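Local structure of hydrolase, isochorismatase family (Pseudomonas putida, 4L07) at residues 7-13 with 184-189; 18-24 with 198-203; 119-123 with 152-157. The protein hydrolyses the amide of maleamate, probably to maleate and ammonia, as an amidase of the isochorismatase family. All coordinates share one frame; numbering follows the deposited sequence.

Overall arrangement
Interactions 1, 2 and 3 all pack helices against loops or strands around one six-stranded parallel sheet. Interaction 3 is centred about 8 Å from the centre of the chain and is nested along the sequence inside the loops closed by the other two, its centre 19 Å from each of theirs. It meets interaction 1 directly, I186 CG2 lying 3.9 Å from V154 CG1. Interaction 2 stays apart: its nearest atoms are about 9 Å from interaction 1 and about 8 Å from interaction 3. Sulfate, probably from the crystallisation liquor, may mark an anion pocket near two of them: K189 of interaction 1 binds one together with the second subunit, and the A119 side chain of interaction 3 is about 6 Å from one.

Interaction 1 of 3, residues 7-13 with 184-189; sequences YDAAGFG and YDIQQK. With SO4 (sulfate ion), chain E.
G13 and Q188 bring their backbones together, with G13 N donating to Q188 O at 2.8 Å just where helix 176-189 ends. The Y7 ring packs against the side chains of Y184 and Q188. Y184 comes over it, holding OH 3.4 Å above the plane and over the centre, in an edge-to-face pair with the planes at 63°. The Q188 side chain bends at chi2 (-54°) and lays CG 3.6 Å from Y7 CD1, its amide nearly perpendicular to the ring. F12 CE1 lies 3.5 Å from K189 CG, so this ring packs on the lysine's aliphatic chain. Beyond CG the lysine is fully extended, which carries NZ past the phenylalanine to O2 of the sulfate at 2.9 Å. Y7 OH reaches the same NZ through a water 2.8 Å from each. Replacing Y7 with alanine is likely to open a gap beneath Y184 OH and remove the hydroxyl that holds the water beside K189 NZ. A Schellman motif at G11 ends helix 3-9. T145, R174 and the backbone N of C149, all of the second subunit, complete the sulfate site; the ion probably comes from the crystallisation liquor, but the arrangement is consistent with an anion-binding pocket at the subunit interface.

Interaction 2 of 3, residues 18-24 with 198-203; sequences RGVHPAI and DILKWL
W202 divides this contact into a buried apolar side and a partly exposed polar side bridged in part by water. On the buried side, P22 presses CB against W202 CH2 at 3.6 Å, and the same CB also meets L203 CD2 at 3.7 Å. The proline and leucine side chains run antiparallel alongside one another, and I24 extends the apolar patch, its CD1 a slacker 4.3 Å from L203 CD1. All three of these aliphatic residues are buried.

The other side is polar. R18 lies across the indole with CD over the five-membered ring, 3.6 Å from its centroid, a CH-pi contact. Further out, the guanidinium stands almost perpendicular to the ring and directs NH1 down at it, making a cation-pi contact with the same five-membered ring. The NH1/NH2 end grips D198: R18 NH1 donates to D198 OD2 at 2.9 Å and R18 NH2 to D198 OD1 at 2.8 Å, a two-pronged salt bridge with the planes only 18° apart. D198 CG is anti to the backbone N (chi1 174°), which swings the carboxylate out to meet the arginine, and OD1 is also bonded to T194. At the indole edge, a water accepts from W202 NE1 and donates to G19 O.

The axes of strand 22-24 and helix 198-203 come within 11.2 Å, their N-to-C directions 139° apart, so the helix lies aslant on the sheet. W202 also rests on T138 and V140 of strand 138-144 and on L165 of strand 163-172, while I24 and I199 both touch I54 of the adjacent helix 45-60.

Interaction 3 of 3, residues 119-123 with 152-157; sequences ASSFF and ATVVDA
S120 and D156 make the shortest link here, S120 OG donating to D156 OD2 at 2.6 Å. The hydroxyl comes to the anti side of the carboxylate, 27° out of its plane. S120 OG also accepts from F122 N at 3.0 Å, closing an ST turn. One donated and one accepted bond thus hold the serine, and its OG lies anti to the backbone N (chi1 170°), facing the helix.

One residue along, S121 N donates to T153 OG1 at 3.0 Å. S121 OG lies 2.9 Å from T153 OG1. T153 OG1 is bonded in turn to C149 O, one turn back in the helix, so the threonine ties the loop to the helix backbone.

F122 supplies the apolar part. Its ring slides alongside D156, nearly perpendicular to the carboxylate, with F122 CD1 3.6 Å from D156 CB. Farther out on the ring, F122 CE1 reaches A157 CB, also at 3.6 Å. At the opposite end of the loop segment, A119 CB and A152 CB touch at 3.8 Å.

Behind this first shell, L127 and S128 of helix 127-133 back the F122 ring, and V139 of strand 138-144 and V164 of strand 163-172 lie behind A157. K116 NZ bonds A119 O, and Q159 of the second subunit packs on A119 and S120. The loop follows strand 112-116, an outermost strand of a six-stranded parallel sheet, and is pinned to helix 146-159 near a sulfate. This is consistent with an anion pocket at the C-terminal ends of the strands, the usual place for the active site in an open parallel alpha/beta fold.

Interaction 1 of 3, residues 7-13 with 184-189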
loop_
_atom_site.group_PDB
_atom_site.type_symbol
_atom_site.label_atom_id
_atom_site.label_comp_id
_atom_site.label_asym_id
_atom_site.label_seq_id
_atom_site.Cartn_x
_atom_site.Cartn_y
_atom_site.Cartn_z
ATOM N N TYR A 7 -30.159 -8.200 -2.586
ATOM C CA TYR A 7 -29.176 -7.350 -1.901
ATOM C C TYR A 7 -29.457 -7.241 -0.397
ATOM O O TYR A 7 -28.534 -7.308 0.424
ATOM C CB TYR A 7 -29.097 -5.974 -2.573
ATOM C CG TYR A 7 -28.127 -5.921 -3.737
ATOM C CD1 TYR A 7 -26.914 -5.233 -3.629
ATOM C CD2 TYR A 7 -28.420 -6.557 -4.946
ATOM C CE1 TYR A 7 -26.023 -5.188 -4.693
ATOM C CE2 TYR A 7 -27.537 -6.519 -6.015
ATOM C CZ TYR A 7 -26.340 -5.832 -5.882
ATOM O OH TYR A 7 -25.471 -5.795 -6.944
ATOM N N ASP A 8 -30.735 -7.122 -0.035
ATOM C CA ASP A 8 -31.124 -7.098 1.378
ATOM C C ASP A 8 -30.720 -8.384 2.111
ATOM O O ASP A 8 -30.108 -8.327 3.174
ATOM C CB ASP A 8 -32.626 -6.836 1.533
ATOM C CG ASP A 8 -33.051 -6.737 2.990
ATOM O OD1 ASP A 8 -32.449 -5.936 3.740
ATOM O OD2 ASP A 8 -33.984 -7.466 3.389
ATOM N N ALA A 9 -31.049 -9.539 1.537
ATOM C CA ALA A 9 -30.701 -10.813 2.166
ATOM C C ALA A 9 -29.185 -11.021 2.250
ATOM O O ALA A 9 -28.706 -11.686 3.169
ATOM C CB ALA A 9 -31.360 -11.975 1.436
ATOM N N ALA A 10 -28.446 -10.449 1.295
ATOM C CA ALA A 10 -26.983 -10.542 1.263
ATOM C C ALA A 10 -26.315 -9.612 2.282
ATOM O O ALA A 10 -25.088 -9.624 2.433
ATOM C CB ALA A 10 -26.457 -10.268 -0.144
ATOM N N GLY A 11 -27.125 -8.820 2.979
ATOM C CA GLY A 11 -26.651 -7.973 4.069
ATOM C C GLY A 11 -26.074 -6.637 3.632
ATOM O O GLY A 11 -25.309 -6.017 4.376
ATOM N N PHE A 12 -26.454 -6.181 2.440
ATOM C CA PHE A 12 -25.991 -4.887 1.920
ATOM C C PHE A 12 -26.919 -3.735 2.306
ATOM O O PHE A 12 -28.043 -3.955 2.758
ATOM C CB PHE A 12 -25.870 -4.938 0.393
ATOM C CG PHE A 12 -24.754 -5.815 -0.112
ATOM C CD1 PHE A 12 -23.420 -5.521 0.181
ATOM C CD2 PHE A 12 -25.035 -6.912 -0.917
ATOM C CE1 PHE A 12 -22.393 -6.325 -0.306
ATOM C CE2 PHE A 12 -24.014 -7.719 -1.409
ATOM C CZ PHE A 12 -22.690 -7.424 -1.102
ATOM N N GLY A 13 -26.439 -2.508 2.121
ATOM C CA GLY A 13 -27.278 -1.317 2.233
ATOM C C GLY A 13 -27.552 -0.799 3.632
ATOM O O GLY A 13 -28.417 0.056 3.803
ATOM N N TYR A 184 -25.258 3.565 -6.849
ATOM C CA TYR A 184 -25.960 2.370 -6.383
ATOM C C TYR A 184 -25.000 1.425 -5.660
ATOM O O TYR A 184 -25.263 1.015 -4.521
ATOM C CB TYR A 184 -26.664 1.644 -7.535
ATOM C CG TYR A 184 -27.309 0.343 -7.093
ATOM C CD1 TYR A 184 -28.520 0.346 -6.401
ATOM C CD2 TYR A 184 -26.697 -0.889 -7.348
ATOM C CE1 TYR A 184 -29.113 -0.836 -5.982
ATOM C CE2 TYR A 184 -27.284 -2.079 -6.934
ATOM C CZ TYR A 184 -28.493 -2.044 -6.256
ATOM O OH TYR A 184 -29.090 -3.208 -5.839
ATOM N N ASP A 185 -23.889 1.092 -6.314
ATOM C CA ASP A 185 -22.895 0.199 -5.713
ATOM C C ASP A 185 -22.362 0.737 -4.389
ATOM O O ASP A 185 -22.164 -0.027 -3.440
ATOM C CB ASP A 185 -21.725 -0.053 -6.666
ATOM C CG ASP A 185 -22.093 -0.934 -7.855
ATOM O OD1 ASP A 185 -23.197 -1.542 -7.901
ATOM O OD2 ASP A 185 -21.243 -1.019 -8.758
ATOM N N ILE A 186 -22.103 2.045 -4.341
ATOM C CA ILE A 186 -21.627 2.688 -3.118
ATOM C C ILE A 186 -22.656 2.542 -1.988
ATOM O O ILE A 186 -22.326 2.036 -0.918
ATOM C CB ILE A 186 -21.234 4.167 -3.351
ATOM C CG1 ILE A 186 -19.974 4.240 -4.224
ATOM C CG2 ILE A 186 -21.004 4.880 -2.023
ATOM C CD1 ILE A 186 -19.756 5.591 -4.890
ATOM N N GLN A 187 -23.900 2.944 -2.245
ATOM C CA GLN A 187 -24.977 2.840 -1.248
ATOM C C GLN A 187 -25.153 1.410 -0.714
ATOM O O GLN A 187 -25.394 1.206 0.477
ATOM C CB GLN A 187 -26.297 3.377 -1.822
ATOM C CG GLN A 187 -27.490 3.330 -0.863
ATOM C CD GLN A 187 -27.257 4.074 0.443
ATOM O OE1 GLN A 187 -26.620 5.127 0.474
ATOM N NE2 GLN A 187 -27.797 3.530 1.537
ATOM N N GLN A 188 -25.004 0.427 -1.597
ATOM C CA GLN A 188 -25.154 -0.964 -1.197
ATOM C C GLN A 188 -23.964 -1.482 -0.392
ATOM O O GLN A 188 -24.153 -2.145 0.633
ATOM C CB GLN A 188 -25.399 -1.860 -2.421
ATOM C CG GLN A 188 -26.749 -1.628 -3.099
ATOM C CD GLN A 188 -27.921 -1.740 -2.133
ATOM O OE1 GLN A 188 -28.842 -0.921 -2.161
ATOM N NE2 GLN A 188 -27.883 -2.738 -1.261
ATOM N N LYS A 189 -22.750 -1.151 -0.833
ATOM C CA LYS A 189 -21.554 -1.867 -0.366
ATOM C C LYS A 189 -20.508 -1.057 0.390
ATOM O O LYS A 189 -19.746 -1.625 1.181
ATOM C CB LYS A 189 -20.860 -2.568 -1.540
ATOM C CG LYS A 189 -21.761 -3.501 -2.336
ATOM C CD LYS A 189 -20.961 -4.295 -3.360
ATOM C CE LYS A 189 -21.877 -5.158 -4.222
ATOM N NZ LYS A 189 -21.130 -5.844 -5.314
HETATM S S SO4 E . -18.781 -8.682 -3.646
HETATM O O1 SO4 E . -18.044 -8.884 -4.911
HETATM O O2 SO4 E . -19.297 -7.302 -3.578
HETATM O O3 SO4 E . -19.918 -9.630 -3.577
HETATM O O4 SO4 E . -17.881 -8.966 -2.508
HETATM O O HOH W 1 -23.465 -4.080 -7.018
HETATM O O HOH W 2 -23.220 -7.345 -6.508
HETATM O O HOH W 3 -29.715 -3.673 0.365
HETATM O O HOH W 4 -29.676 1.348 1.686
#

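Interaction 2 of 3, residues 18-24 with 198-203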
loop_
_atom_site.group_PDB
_atom_site.type_symbol
_atom_site.label_atom_id
_atom_site.label_comp_id
_atom_site.label_asym_id
_atom_site.label_seq_id
_atom_site.Cartn_x
_atom_site.Cartn_y
_atom_site.Cartn_z
ATOM N N ARG A 18 -22.184 7.436 11.869
ATOM C CA ARG A 18 -21.153 8.449 11.630
ATOM C C ARG A 18 -20.280 8.709 12.855
ATOM O O ARG A 18 -20.758 8.682 13.989
ATOM C CB ARG A 18 -21.788 9.741 11.129
ATOM C CG ARG A 18 -22.557 9.546 9.835
ATOM C CD ARG A 18 -23.354 10.779 9.454
ATOM N NE ARG A 18 -24.207 10.519 8.300
ATOM C CZ ARG A 18 -24.870 11.459 7.632
ATOM N NH1 ARG A 18 -24.775 12.732 8.002
ATOM N NH2 ARG A 18 -25.631 11.132 6.595
ATOM N N GLY A 19 -18.995 8.952 12.609
ATOM C CA GLY A 19 -18.045 9.253 13.674
ATOM C C GLY A 19 -18.051 10.724 14.050
ATOM O O GLY A 19 -18.955 11.474 13.677
ATOM N N VAL A 20 -17.022 11.143 14.775
ATOM C CA VAL A 20 -16.965 12.505 15.291
ATOM C C VAL A 20 -15.722 13.279 14.833
ATOM O O VAL A 20 -15.490 14.402 15.284
ATOM C CB VAL A 20 -17.117 12.538 16.835
ATOM C CG1 VAL A 20 -18.530 12.136 17.239
ATOM C CG2 VAL A 20 -16.082 11.650 17.517
ATOM N N HIS A 21 -14.947 12.684 13.920
ATOM C CA HIS A 21 -13.765 13.338 13.348
ATOM C C HIS A 21 -13.784 13.322 11.841
ATOM O O HIS A 21 -13.128 12.486 11.204
ATOM C CB HIS A 21 -12.482 12.723 13.894
ATOM C CG HIS A 21 -12.361 12.807 15.397
ATOM N ND1 HIS A 21 -12.126 13.968 16.042
ATOM C CD2 HIS A 21 -12.459 11.825 16.379
ATOM C CE1 HIS A 21 -12.073 13.740 17.368
ATOM N NE2 HIS A 21 -12.275 12.430 17.574
ATOM N N PRO A 22 -14.545 14.256 11.243
ATOM C CA PRO A 22 -14.754 14.313 9.804
ATOM C C PRO A 22 -13.578 14.900 9.034
ATOM O O PRO A 22 -12.849 15.742 9.559
ATOM C CB PRO A 22 -15.966 15.251 9.655
ATOM C CG PRO A 22 -16.489 15.485 11.040
ATOM C CD PRO A 22 -15.313 15.299 11.943
ATOM N N ALA A 23 -13.430 14.458 7.787
ATOM C CA ALA A 23 -12.520 15.069 6.830
ATOM C C ALA A 23 -13.172 15.073 5.454
ATOM O O ALA A 23 -13.962 14.174 5.120
ATOM C CB ALA A 23 -11.188 14.328 6.797
ATOM N N ILE A 24 -12.866 16.103 4.671
ATOM C CA ILE A 24 -13.422 16.251 3.332
ATOM C C ILE A 24 -12.338 15.904 2.311
ATOM O O ILE A 24 -11.230 16.449 2.362
ATOM C CB ILE A 24 -13.925 17.702 3.081
ATOM C CG1 ILE A 24 -14.672 18.278 4.307
ATOM C CG2 ILE A 24 -14.716 17.812 1.773
ATOM C CD1 ILE A 24 -15.904 17.522 4.783
ATOM N N ASP A 198 -27.555 17.592 3.960
ATOM C CA ASP A 198 -27.322 16.649 5.055
ATOM C C ASP A 198 -25.914 16.854 5.622
ATOM O O ASP A 198 -25.755 17.041 6.825
ATOM C CB ASP A 198 -27.527 15.202 4.558
ATOM C CG ASP A 198 -27.153 14.125 5.597
ATOM O OD1 ASP A 198 -27.316 12.928 5.276
ATOM O OD2 ASP A 198 -26.697 14.429 6.717
ATOM N N ILE A 199 -24.907 16.830 4.751
ATOM C CA ILE A 199 -23.512 16.979 5.179
ATOM C C ILE A 199 -23.319 18.246 6.012
ATOM O O ILE A 199 -22.748 18.193 7.099
ATOM C CB ILE A 199 -22.528 16.953 3.981
ATOM C CG1 ILE A 199 -22.587 15.600 3.250
ATOM C CG2 ILE A 199 -21.100 17.270 4.426
ATOM C CD1 ILE A 199 -22.292 14.385 4.115
ATOM N N LEU A 200 -23.823 19.369 5.507
ATOM C CA LEU A 200 -23.651 20.663 6.176
ATOM C C LEU A 200 -24.249 20.666 7.581
ATOM O O LEU A 200 -23.595 21.089 8.530
ATOM C CB LEU A 200 -24.241 21.798 5.332
ATOM C CG LEU A 200 -23.567 22.120 3.996
ATOM C CD1 LEU A 200 -24.470 23.018 3.158
ATOM C CD2 LEU A 200 -22.185 22.743 4.181
ATOM N N LYS A 201 -25.483 20.172 7.701
ATOM C CA LYS A 201 -26.169 20.059 8.986
ATOM C C LYS A 201 -25.395 19.136 9.922
ATOM O O LYS A 201 -25.221 19.445 11.103
ATOM C CB LYS A 201 -27.603 19.554 8.773
ATOM C CG LYS A 201 -28.450 19.439 10.032
ATOM C CD LYS A 201 -29.858 18.969 9.696
ATOM C CE LYS A 201 -30.622 18.524 10.934
ATOM N NZ LYS A 201 -31.069 19.676 11.765
ATOM N N TRP A 202 -24.911 18.019 9.377
ATOM C CA TRP A 202 -24.132 17.045 10.137
ATOM C C TRP A 202 -22.830 17.603 10.668
ATOM O O TRP A 202 -22.492 17.375 11.830
ATOM C CB TRP A 202 -23.888 15.779 9.307
ATOM C CG TRP A 202 -22.963 14.802 9.991
ATOM C CD1 TRP A 202 -23.204 14.072 11.150
ATOM C CD2 TRP A 202 -21.594 14.440 9.592
ATOM N NE1 TRP A 202 -22.116 13.306 11.480
ATOM C CE2 TRP A 202 -21.119 13.480 10.590
ATOM C CE3 TRP A 202 -20.750 14.802 8.544
ATOM C CZ2 TRP A 202 -19.853 12.916 10.522
ATOM C CZ3 TRP A 202 -19.476 14.232 8.487
ATOM C CH2 TRP A 202 -19.042 13.308 9.454
ATOM N N LEU A 203 -22.096 18.349 9.839
ATOM C CA LEU A 203 -20.832 18.959 10.279
ATOM C C LEU A 203 -21.049 19.950 11.431
ATOM O O LEU A 203 -20.289 19.954 12.402
ATOM C CB LEU A 203 -20.091 19.630 9.114
ATOM C CG LEU A 203 -19.561 18.726 7.992
ATOM C CD1 LEU A 203 -19.082 19.547 6.804
ATOM C CD2 LEU A 203 -18.463 17.795 8.494
HETATM O O HOH W 5 -21.653 11.905 14.082
#

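Interaction 3 of 3, residues 119-123 with 152-157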
loop_
_atom_site.group_PDB
_atom_site.type_symbol
_atom_site.label_atom_id
_atom_site.label_comp_id
_atom_site.label_asym_id
_atom_site.label_seq_id
_atom_site.Cartn_x
_atom_site.Cartn_y
_atom_site.Cartn_z
ATOM N N ALA A 119 -6.641 6.188 -10.316
ATOM C CA ALA A 119 -8.019 6.585 -9.997
ATOM C C ALA A 119 -8.230 6.892 -8.507
ATOM O O ALA A 119 -8.702 7.971 -8.151
ATOM C CB ALA A 119 -9.006 5.520 -10.480
ATOM N N SER A 120 -7.869 5.956 -7.636
ATOM C CA SER A 120 -8.097 6.126 -6.203
ATOM C C SER A 120 -7.184 7.179 -5.583
ATOM O O SER A 120 -5.980 7.193 -5.832
ATOM C CB SER A 120 -7.877 4.815 -5.461
ATOM O OG SER A 120 -7.885 5.063 -4.062
ATOM N N SER A 121 -7.761 8.026 -4.737
ATOM C CA SER A 121 -7.001 9.062 -4.049
ATOM C C SER A 121 -6.034 8.472 -3.026
ATOM O O SER A 121 -5.124 9.157 -2.573
ATOM C CB SER A 121 -7.947 10.050 -3.380
ATOM O OG SER A 121 -8.694 10.732 -4.372
ATOM N N PHE A 122 -6.243 7.203 -2.675
ATOM C CA PHE A 122 -5.407 6.517 -1.678
ATOM C C PHE A 122 -4.274 5.726 -2.305
ATOM O O PHE A 122 -3.269 5.447 -1.642
ATOM C CB PHE A 122 -6.246 5.550 -0.834
ATOM C CG PHE A 122 -7.211 6.225 0.093
ATOM C CD1 PHE A 122 -8.463 6.640 -0.364
ATOM C CD2 PHE A 122 -6.881 6.433 1.430
ATOM C CE1 PHE A 122 -9.360 7.260 0.494
ATOM C CE2 PHE A 122 -7.775 7.049 2.295
ATOM C CZ PHE A 122 -9.017 7.466 1.823
ATOM N N PHE A 123 -4.430 5.347 -3.568
ATOM C CA PHE A 123 -3.451 4.470 -4.194
ATOM C C PHE A 123 -2.145 5.175 -4.548
ATOM O O PHE A 123 -2.127 6.104 -5.354
ATOM C CB PHE A 123 -4.009 3.735 -5.424
ATOM C CG PHE A 123 -3.076 2.673 -5.931
ATOM C CD1 PHE A 123 -3.250 1.344 -5.556
ATOM C CD2 PHE A 123 -1.967 3.012 -6.709
ATOM C CE1 PHE A 123 -2.362 0.369 -5.983
ATOM C CE2 PHE A 123 -1.071 2.043 -7.132
ATOM C CZ PHE A 123 -1.276 0.717 -6.774
ATOM N N ALA A 152 -13.552 4.935 -6.947
ATOM C CA ALA A 152 -12.293 4.289 -6.548
ATOM C C ALA A 152 -11.813 4.777 -5.181
ATOM O O ALA A 152 -11.314 3.988 -4.354
ATOM C CB ALA A 152 -11.219 4.509 -7.612
ATOM N N THR A 153 -11.966 6.078 -4.944
ATOM C CA THR A 153 -11.566 6.707 -3.680
ATOM C C THR A 153 -12.449 6.212 -2.540
ATOM O O THR A 153 -11.964 5.954 -1.431
ATOM C CB THR A 153 -11.629 8.249 -3.802
ATOM O OG1 THR A 153 -10.668 8.671 -4.775
ATOM C CG2 THR A 153 -11.334 8.949 -2.470
ATOM N N VAL A 154 -13.739 6.062 -2.835
ATOM C CA VAL A 154 -14.719 5.598 -1.857
ATOM C C VAL A 154 -14.423 4.168 -1.420
ATOM O O VAL A 154 -14.386 3.888 -0.223
ATOM C CB VAL A 154 -16.161 5.733 -2.396
ATOM C CG1 VAL A 154 -17.154 4.911 -1.572
ATOM C CG2 VAL A 154 -16.559 7.200 -2.398
ATOM N N VAL A 155 -14.179 3.283 -2.387
ATOM C CA VAL A 155 -13.815 1.893 -2.079
ATOM C C VAL A 155 -12.571 1.844 -1.203
ATOM O O VAL A 155 -12.561 1.165 -0.169
ATOM C CB VAL A 155 -13.630 1.046 -3.356
ATOM C CG1 VAL A 155 -13.011 -0.311 -3.029
ATOM C CG2 VAL A 155 -14.969 0.869 -4.059
ATOM N N ASP A 156 -11.532 2.579 -1.596
ATOM C CA ASP A 156 -10.308 2.624 -0.796
ATOM C C ASP A 156 -10.483 3.221 0.597
ATOM O O ASP A 156 -9.853 2.746 1.547
ATOM C CB ASP A 156 -9.172 3.324 -1.543
ATOM C CG ASP A 156 -8.260 2.343 -2.267
ATOM O OD1 ASP A 156 -8.445 1.115 -2.117
ATOM O OD2 ASP A 156 -7.351 2.794 -2.995
ATOM N N ALA A 157 -11.319 4.251 0.723
ATOM C CA ALA A 157 -11.567 4.872 2.031
ATOM C C ALA A 157 -12.139 3.876 3.047
ATOM O O ALA A 157 -11.625 3.771 4.170
ATOM C CB ALA A 157 -12.479 6.091 1.898
#